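Local structure of EDTA monooxygenase (EDTA-degrading bacterium BNC1, 5DQP) at residues Y285-L299 / S347-A359. The protein probably oxidises EDTA as an FMN-dependent monooxygenase working with a partner flavin reductase. Numbering follows the deposited sequence.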
ATOM      1  N   TYR A 285      19.193 -26.263 -12.899  1.00 37.22           N
ATOM      2  CA  TYR A 285      18.070 -25.577 -13.526  1.00 35.93           C
ATOM      3  C   TYR A 285      17.424 -26.456 -14.592  1.00 37.47           C
ATOM      4  O   TYR A 285      16.193 -26.554 -14.666  1.00 39.41           O
ATOM      5  CB  TYR A 285      18.549 -24.254 -14.116  1.00 32.90           C
ATOM      6  CG  TYR A 285      17.609 -23.635 -15.111  1.00 33.56           C
ATOM      7  CD1 TYR A 285      16.496 -22.936 -14.693  1.00 31.90           C
ATOM      8  CD2 TYR A 285      17.852 -23.729 -16.470  1.00 33.98           C
ATOM      9  CE1 TYR A 285      15.635 -22.356 -15.607  1.00 36.77           C
ATOM     10  CE2 TYR A 285      17.009 -23.148 -17.385  1.00 37.85           C
ATOM     11  CZ  TYR A 285      15.898 -22.466 -16.942  1.00 39.66           C
ATOM     12  OH  TYR A 285      15.054 -21.891 -17.845  1.00 41.82           O
ATOM     13  N   GLU A 286      18.238 -27.113 -15.419  1.00 36.33           N
ATOM     14  CA  GLU A 286      17.680 -27.956 -16.470  1.00 43.60           C
ATOM     15  C   GLU A 286      17.003 -29.194 -15.888  1.00 43.92           C
ATOM     16  O   GLU A 286      15.953 -29.622 -16.379  1.00 41.98           O
ATOM     17  CB  GLU A 286      18.771 -28.333 -17.470  1.00 42.18           C
ATOM     18  CG  GLU A 286      19.321 -27.110 -18.213  1.00 46.51           C
ATOM     19  CD  GLU A 286      19.145 -27.182 -19.725  1.00 68.68           C
ATOM     20  OE1 GLU A 286      18.399 -28.063 -20.209  1.00 71.52           O
ATOM     21  OE2 GLU A 286      19.762 -26.350 -20.431  1.00 62.65           O
ATOM     22  N   ALA A 287      17.572 -29.766 -14.825  1.00 47.38           N
ATOM     23  CA  ALA A 287      16.906 -30.862 -14.135  1.00 42.24           C
ATOM     24  C   ALA A 287      15.548 -30.453 -13.569  1.00 49.14           C
ATOM     25  O   ALA A 287      14.765 -31.329 -13.187  1.00 44.05           O
ATOM     26  CB  ALA A 287      17.811 -31.407 -13.031  1.00 40.67           C
ATOM     27  N   GLY A 288      15.242 -29.159 -13.519  1.00 45.60           N
ATOM     28  CA  GLY A 288      13.924 -28.688 -13.154  1.00 40.69           C
ATOM     29  C   GLY A 288      13.015 -28.406 -14.328  1.00 45.67           C
ATOM     30  O   GLY A 288      11.941 -27.822 -14.137  1.00 43.33           O
ATOM     31  N   LEU A 289      13.419 -28.859 -15.496  1.00 45.93           N
ATOM     32  CA  LEU A 289      12.748 -28.675 -16.758  1.00 59.67           C
ATOM     33  C   LEU A 289      12.645 -30.039 -17.479  1.00 74.37           C
ATOM     34  O   LEU A 289      13.313 -31.018 -17.126  1.00 64.25           O
ATOM     35  CB  LEU A 289      13.559 -27.770 -17.673  1.00 55.35           C
ATOM     36  CG  LEU A 289      13.539 -26.255 -17.629  1.00 53.69           C
ATOM     37  CD1 LEU A 289      13.504 -25.809 -16.187  1.00 44.91           C
ATOM     38  CD2 LEU A 289      14.721 -25.664 -18.387  1.00 42.14           C
ATOM     39  N   ASP A 290      11.808 -30.106 -18.503  1.00 81.83           N
ATOM     40  CA  ASP A 290      11.774 -31.322 -19.298  1.00 84.26           C
ATOM     41  C   ASP A 290      13.103 -31.498 -20.040  1.00 83.09           C
ATOM     42  O   ASP A 290      13.782 -30.513 -20.358  1.00 70.23           O
ATOM     43  CB  ASP A 290      10.606 -31.275 -20.278  1.00 87.61           C
ATOM     44  CG  ASP A 290       9.328 -30.779 -19.624  1.00 94.58           C
ATOM     45  OD1 ASP A 290       9.059 -31.174 -18.467  1.00 93.54           O
ATOM     46  OD2 ASP A 290       8.604 -29.980 -20.257  1.00100.73           O
ATOM     47  N   PRO A 291      13.496 -32.760 -20.331  1.00 88.05           N
ATOM     48  CA  PRO A 291      14.859 -33.036 -20.823  1.00 82.40           C
ATOM     49  C   PRO A 291      15.370 -32.048 -21.864  1.00 76.07           C
ATOM     50  O   PRO A 291      14.665 -31.712 -22.824  1.00 72.22           O
ATOM     51  CB  PRO A 291      14.733 -34.448 -21.411  1.00 75.40           C
ATOM     52  CG  PRO A 291      13.644 -35.083 -20.604  1.00 79.16           C
ATOM     53  CD  PRO A 291      12.670 -33.981 -20.253  1.00 75.30           C
ATOM     54  N   ALA A 292      16.608 -31.574 -21.671  1.00 80.37           N
ATOM     55  CA  ALA A 292      17.207 -30.625 -22.607  1.00 75.87           C
ATOM     56  C   ALA A 292      17.327 -31.216 -24.006  1.00 73.96           C
ATOM     57  O   ALA A 292      17.378 -30.471 -24.992  1.00 63.47           O
ATOM     58  CB  ALA A 292      18.577 -30.174 -22.099  1.00 72.63           C
ATOM     59  N   GLU A 293      17.403 -32.546 -24.110  1.00 76.11           N
ATOM     60  CA  GLU A 293      17.233 -33.193 -25.406  1.00 75.86           C
ATOM     61  C   GLU A 293      15.839 -32.919 -25.960  1.00 70.44           C
ATOM     62  O   GLU A 293      15.678 -32.649 -27.157  1.00 67.18           O
ATOM     63  CB  GLU A 293      17.480 -34.698 -25.274  1.00 87.33           C
ATOM     64  CG  GLU A 293      18.725 -35.061 -24.462  1.00 92.56           C
ATOM     65  CD  GLU A 293      18.894 -36.564 -24.272  1.00 95.89           C
ATOM     66  OE1 GLU A 293      17.952 -37.326 -24.586  1.00 83.55           O
ATOM     67  OE2 GLU A 293      19.976 -36.980 -23.807  1.00105.18           O
ATOM     68  N   GLN A 294      14.819 -32.979 -25.095  1.00 66.48           N
ATOM     69  CA  GLN A 294      13.470 -32.587 -25.492  1.00 63.76           C
ATOM     70  C   GLN A 294      13.409 -31.097 -25.813  1.00 57.24           C
ATOM     71  O   GLN A 294      12.875 -30.695 -26.854  1.00 49.93           O
ATOM     72  CB  GLN A 294      12.471 -32.939 -24.383  1.00 67.01           C
ATOM     73  CG  GLN A 294      11.026 -32.514 -24.669  1.00 71.51           C
ATOM     74  CD  GLN A 294      10.242 -32.144 -23.409  1.00 79.75           C
ATOM     75  OE1 GLN A 294       9.988 -32.986 -22.543  1.00 81.95           O
ATOM     76  NE2 GLN A 294       9.846 -30.876 -23.309  1.00 73.86           N
ATOM     77  N   ARG A 295      13.950 -30.287 -24.935  1.00 52.56           N
ATOM     78  CA  ARG A 295      13.831 -28.873 -25.141  1.00 52.93           C
ATOM     79  C   ARG A 295      14.562 -28.418 -26.401  1.00 47.99           C
ATOM     80  O   ARG A 295      14.113 -27.532 -27.088  1.00 42.18           O
ATOM     81  CB  ARG A 295      14.260 -28.084 -23.907  1.00 54.21           C
ATOM     82  CG  ARG A 295      13.910 -28.696 -22.561  1.00 58.46           C
ATOM     83  CD  ARG A 295      12.435 -28.820 -22.343  1.00 68.57           C
ATOM     84  NE  ARG A 295      11.904 -27.530 -21.947  1.00 79.99           N
ATOM     85  CZ  ARG A 295      10.642 -27.137 -22.062  1.00 77.09           C
ATOM     86  NH1 ARG A 295       9.733 -27.942 -22.574  1.00 73.28           N
ATOM     87  NH2 ARG A 295      10.296 -25.924 -21.664  1.00 80.79           N
ATOM     88  N   ILE A 296      15.712 -29.008 -26.672  1.00 47.36           N
ATOM     89  CA  ILE A 296      16.521 -28.576 -27.807  1.00 43.51           C
ATOM     90  C   ILE A 296      15.894 -29.041 -29.120  1.00 38.32           C
ATOM     91  O   ILE A 296      15.881 -28.297 -30.106  1.00 35.78           O
ATOM     92  CB  ILE A 296      17.976 -29.057 -27.647  1.00 46.76           C
ATOM     93  CG1 ILE A 296      18.637 -28.346 -26.464  1.00 55.37           C
ATOM     94  CG2 ILE A 296      18.765 -28.777 -28.900  1.00 44.30           C
ATOM     95  CD1 ILE A 296      20.008 -28.900 -26.088  1.00 57.83           C
ATOM     96  N   GLU A 297      15.327 -30.255 -29.154  1.00 40.16           N
ATOM     97  CA  GLU A 297      14.577 -30.646 -30.345  1.00 40.79           C
ATOM     98  C   GLU A 297      13.337 -29.766 -30.515  1.00 36.25           C
ATOM     99  O   GLU A 297      13.032 -29.320 -31.626  1.00 34.38           O
ATOM    100  CB  GLU A 297      14.214 -32.140 -30.298  1.00 43.09           C
ATOM    101  CG  GLU A 297      13.291 -32.567 -29.144  1.00 76.52           C
ATOM    102  CD  GLU A 297      11.800 -32.514 -29.494  1.00 69.18           C
ATOM    103  OE1 GLU A 297      11.473 -32.310 -30.687  1.00 68.47           O
ATOM    104  OE2 GLU A 297      10.959 -32.676 -28.572  1.00 54.50           O
ATOM    105  N   ALA A 298      12.632 -29.469 -29.425  1.00 34.52           N
ATOM    106  CA  ALA A 298      11.512 -28.541 -29.527  1.00 37.31           C
ATOM    107  C   ALA A 298      11.931 -27.226 -30.187  1.00 32.94           C
ATOM    108  O   ALA A 298      11.227 -26.702 -31.055  1.00 25.23           O
ATOM    109  CB  ALA A 298      10.916 -28.285 -28.144  1.00 33.88           C
ATOM    110  N   LEU A 299      13.079 -26.677 -29.794  1.00 35.90           N
ATOM    111  CA  LEU A 299      13.491 -25.389 -30.343  1.00 29.70           C
ATOM    112  C   LEU A 299      13.856 -25.495 -31.823  1.00 27.41           C
ATOM    113  O   LEU A 299      13.528 -24.602 -32.619  1.00 23.03           O
ATOM    114  CB  LEU A 299      14.667 -24.841 -29.540  1.00 29.29           C
ATOM    115  CG  LEU A 299      15.144 -23.433 -29.868  1.00 29.53           C
ATOM    116  CD1 LEU A 299      14.000 -22.417 -29.741  1.00 32.82           C
ATOM    117  CD2 LEU A 299      16.299 -23.079 -28.939  1.00 28.64           C
ATOM    118  N   SER A 347      25.587 -21.610 -31.006  1.00 20.45           N
ATOM    119  CA  SER A 347      25.028 -22.891 -31.379  1.00 20.77           C
ATOM    120  C   SER A 347      23.584 -22.974 -30.890  1.00 22.68           C
ATOM    121  O   SER A 347      23.108 -22.138 -30.114  1.00 23.09           O
ATOM    122  CB  SER A 347      25.844 -24.028 -30.770  1.00 21.35           C
ATOM    123  OG  SER A 347      25.697 -24.009 -29.367  1.00 19.43           O
ATOM    124  N   LEU A 348      22.881 -24.006 -31.343  1.00 19.65           N
ATOM    125  CA  LEU A 348      21.507 -24.191 -30.889  1.00 22.34           C
ATOM    126  C   LEU A 348      21.445 -24.452 -29.390  1.00 24.13           C
ATOM    127  O   LEU A 348      20.567 -23.929 -28.696  1.00 19.26           O
ATOM    128  CB  LEU A 348      20.865 -25.336 -31.667  1.00 20.44           C
ATOM    129  CG  LEU A 348      19.407 -25.610 -31.322  1.00 25.92           C
ATOM    130  CD1 LEU A 348      18.523 -24.352 -31.519  1.00 29.86           C
ATOM    131  CD2 LEU A 348      18.911 -26.775 -32.175  1.00 24.91           C
ATOM    132  N   ARG A 349      22.361 -25.275 -28.879  1.00 21.76           N
ATOM    133  CA  ARG A 349      22.395 -25.583 -27.452  1.00 23.52           C
ATOM    134  C   ARG A 349      22.604 -24.324 -26.629  1.00 27.25           C
ATOM    135  O   ARG A 349      22.020 -24.173 -25.552  1.00 23.80           O
ATOM    136  CB  ARG A 349      23.516 -26.590 -27.159  1.00 27.18           C
ATOM    137  CG  ARG A 349      23.446 -27.190 -25.760  1.00 38.42           C
ATOM    138  CD  ARG A 349      24.796 -27.732 -25.276  1.00 39.63           C
ATOM    139  NE  ARG A 349      25.268 -28.887 -26.049  1.00 32.74           N
ATOM    140  CZ  ARG A 349      24.694 -30.088 -26.032  1.00 48.55           C
ATOM    141  NH1 ARG A 349      23.610 -30.299 -25.294  1.00 50.82           N
ATOM    142  NH2 ARG A 349      25.194 -31.077 -26.765  1.00 45.38           N
ATOM    143  N   GLN A 350      23.466 -23.425 -27.105  1.00 25.08           N
ATOM    144  CA  GLN A 350      23.684 -22.179 -26.391  1.00 26.79           C
ATOM    145  C   GLN A 350      22.449 -21.299 -26.473  1.00 21.73           C
ATOM    146  O   GLN A 350      22.041 -20.699 -25.479  1.00 26.19           O
ATOM    147  CB  GLN A 350      24.911 -21.447 -26.954  1.00 23.07           C
ATOM    148  CG  GLN A 350      26.235 -22.146 -26.680  1.00 26.87           C
ATOM    149  CD  GLN A 350      27.383 -21.502 -27.416  1.00 31.64           C
ATOM    150  OE1 GLN A 350      27.231 -21.046 -28.551  1.00 30.21           O
ATOM    151  NE2 GLN A 350      28.545 -21.467 -26.783  1.00 33.68           N
ATOM    152  N   LEU A 351      21.852 -21.206 -27.655  1.00 23.24           N
ATOM    153  CA  LEU A 351      20.677 -20.367 -27.826  1.00 25.91           C
ATOM    154  C   LEU A 351      19.528 -20.806 -26.912  1.00 23.59           C
ATOM    155  O   LEU A 351      18.834 -19.961 -26.346  1.00 27.76           O
ATOM    156  CB  LEU A 351      20.256 -20.385 -29.299  1.00 23.83           C
ATOM    157  CG  LEU A 351      18.994 -19.604 -29.667  1.00 29.23           C
ATOM    158  CD1 LEU A 351      19.203 -18.098 -29.457  1.00 24.41           C
ATOM    159  CD2 LEU A 351      18.614 -19.920 -31.118  1.00 24.62           C
ATOM    160  N   ALA A 352      19.324 -22.118 -26.745  1.00 21.42           N
ATOM    161  CA  ALA A 352      18.246 -22.620 -25.889  1.00 24.66           C
ATOM    162  C   ALA A 352      18.317 -22.057 -24.477  1.00 29.27           C
ATOM    163  O   ALA A 352      17.284 -21.807 -23.841  1.00 28.04           O
ATOM    164  CB  ALA A 352      18.292 -24.147 -25.814  1.00 20.53           C
ATOM    165  N   LEU A 353      19.530 -21.914 -23.950  1.00 24.77           N
ATOM    166  CA  LEU A 353      19.745 -21.385 -22.609  1.00 25.68           C
ATOM    167  C   LEU A 353      19.673 -19.856 -22.607  1.00 25.24           C
ATOM    168  O   LEU A 353      18.964 -19.260 -21.791  1.00 24.50           O
ATOM    169  CB  LEU A 353      21.104 -21.879 -22.084  1.00 29.71           C
ATOM    170  CG  LEU A 353      21.443 -21.560 -20.627  1.00 36.46           C
ATOM    171  CD1 LEU A 353      20.440 -22.255 -19.726  1.00 29.53           C
ATOM    172  CD2 LEU A 353      22.876 -21.969 -20.280  1.00 28.62           C
ATOM    173  N   ARG A 354      20.369 -19.220 -23.555  1.00 25.86           N
ATOM    174  CA  ARG A 354      20.485 -17.762 -23.612  1.00 23.26           C
ATOM    175  C   ARG A 354      19.127 -17.075 -23.697  1.00 26.22           C
ATOM    176  O   ARG A 354      18.976 -15.942 -23.224  1.00 30.39           O
ATOM    177  CB  ARG A 354      21.363 -17.388 -24.812  1.00 19.98           C
ATOM    178  CG  ARG A 354      21.169 -15.998 -25.374  1.00 22.28           C
ATOM    179  CD  ARG A 354      21.677 -14.900 -24.424  1.00 20.56           C
ATOM    180  NE  ARG A 354      21.696 -13.602 -25.104  1.00 22.72           N
ATOM    181  CZ  ARG A 354      20.658 -12.768 -25.132  1.00 23.45           C
ATOM    182  NH1 ARG A 354      19.529 -13.102 -24.500  1.00 21.80           N
ATOM    183  NH2 ARG A 354      20.743 -11.608 -25.771  1.00 18.61           N
ATOM    184  N   MET A 355      18.131 -17.734 -24.293  1.00 26.20           N
ATOM    185  CA  MET A 355      16.809 -17.131 -24.398  1.00 27.48           C
ATOM    186  C   MET A 355      16.084 -17.146 -23.058  1.00 31.40           C
ATOM    187  O   MET A 355      15.244 -16.279 -22.801  1.00 41.02           O
ATOM    188  CB  MET A 355      15.967 -17.848 -25.460  1.00 29.77           C
ATOM    189  CG  MET A 355      16.482 -17.705 -26.892  1.00 28.06           C
ATOM    190  SD  MET A 355      16.883 -15.988 -27.320  1.00 37.73           S
ATOM    191  CE  MET A 355      15.266 -15.244 -27.485  1.00 44.04           C
ATOM    192  N   ARG A 356      16.410 -18.097 -22.194  1.00 29.10           N
ATOM    193  CA  ARG A 356      15.819 -18.201 -20.866  1.00 28.15           C
ATOM    194  C   ARG A 356      16.571 -17.375 -19.816  1.00 32.06           C
ATOM    195  O   ARG A 356      15.946 -16.643 -19.040  1.00 32.90           O
ATOM    196  CB  ARG A 356      15.766 -19.672 -20.454  1.00 31.74           C
ATOM    197  CG  ARG A 356      15.127 -20.597 -21.502  1.00 37.23           C
ATOM    198  CD  ARG A 356      15.332 -22.075 -21.136  1.00 44.80           C
ATOM    199  NE  ARG A 356      14.385 -22.528 -20.120  1.00 51.32           N
ATOM    200  CZ  ARG A 356      13.244 -23.162 -20.386  1.00 61.11           C
ATOM    201  NH1 ARG A 356      12.899 -23.446 -21.639  1.00 59.15           N
ATOM    202  NH2 ARG A 356      12.448 -23.518 -19.392  1.00 60.47           N
ATOM    203  N   LEU A 357      17.903 -17.463 -19.778  1.00 24.12           N
ATOM    204  CA  LEU A 357      18.665 -16.770 -18.745  1.00 27.21           C
ATOM    205  C   LEU A 357      20.083 -16.474 -19.234  1.00 25.94           C
ATOM    206  O   LEU A 357      20.488 -16.871 -20.324  1.00 28.34           O
ATOM    207  CB  LEU A 357      18.666 -17.584 -17.448  1.00 24.97           C
ATOM    208  CG  LEU A 357      19.004 -19.070 -17.557  1.00 31.03           C
ATOM    209  CD1 LEU A 357      20.457 -19.231 -17.910  1.00 29.91           C
ATOM    210  CD2 LEU A 357      18.690 -19.839 -16.257  1.00 30.14           C
ATOM    211  N   ILE A 358      20.830 -15.738 -18.424  1.00 23.46           N
ATOM    212  CA  ILE A 358      22.207 -15.383 -18.718  1.00 25.21           C
ATOM    213  C   ILE A 358      23.074 -16.123 -17.701  1.00 26.71           C
ATOM    214  O   ILE A 358      23.213 -15.698 -16.550  1.00 26.55           O
ATOM    215  CB  ILE A 358      22.440 -13.866 -18.663  1.00 27.41           C
ATOM    216  CG1 ILE A 358      21.555 -13.104 -19.671  1.00 21.41           C
ATOM    217  CG2 ILE A 358      23.909 -13.571 -18.932  1.00 26.37           C
ATOM    218  CD1 ILE A 358      21.928 -13.354 -21.137  1.00 25.16           C
ATOM    219  N   ALA A 359      23.643 -17.248 -18.100  1.00 20.87           N
ATOM    220  CA  ALA A 359      24.504 -18.015 -17.216  1.00 26.53           C
ATOM    221  C   ALA A 359      25.956 -17.623 -17.455  1.00 25.11           C
ATOM    222  O   ALA A 359      26.368 -17.425 -18.599  1.00 27.71           O
ATOM    223  CB  ALA A 359      24.308 -19.513 -17.447  1.00 26.53           C
TER
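Tyr285 lies between Leu357 and Leu289, at the flank of the luciferase-like TIM barrel where strand 358-360 enters the parallel sheet. Leu357 CD2 sits over the ring centre in a CH-pi contact, 3.8 Å from the centroid and almost along the ring normal, while Leu289 CD1 covers the opposite face nearer the rim. With CG anti to the backbone N (chi1 164°), the ring reaches across to Arg356, whose NE approaches its edge and donates a nearly straight hydrogen bond to OH, very short as modelled at 2.5 Å. Ring and guanidinium planes stand 61° apart. A phenylalanine in place of Tyr285 lacks the hydroxyl, and Arg356 NE would probably lose this acceptor, leaving the guanidinium freer to turn. That guanidinium also carries Leu289 CD2 on one face and has Arg295 at its edge, like charges with steeply inclined planes. Farther along, helices 292-299 and 348-354 cross almost perpendicularly (97°), their axes 9.9 Å apart at closest approach. Leu299 and Leu348 run antiparallel alongside each other, CD2 of the first against CD1 of the second, and helix 331-344 adds Met337 against Leu299. Ile296 sets CG2 against Leu348 CD2 (3.8 Å), while Leu299 CD2 lies 3.6 Å from Ala352 CA.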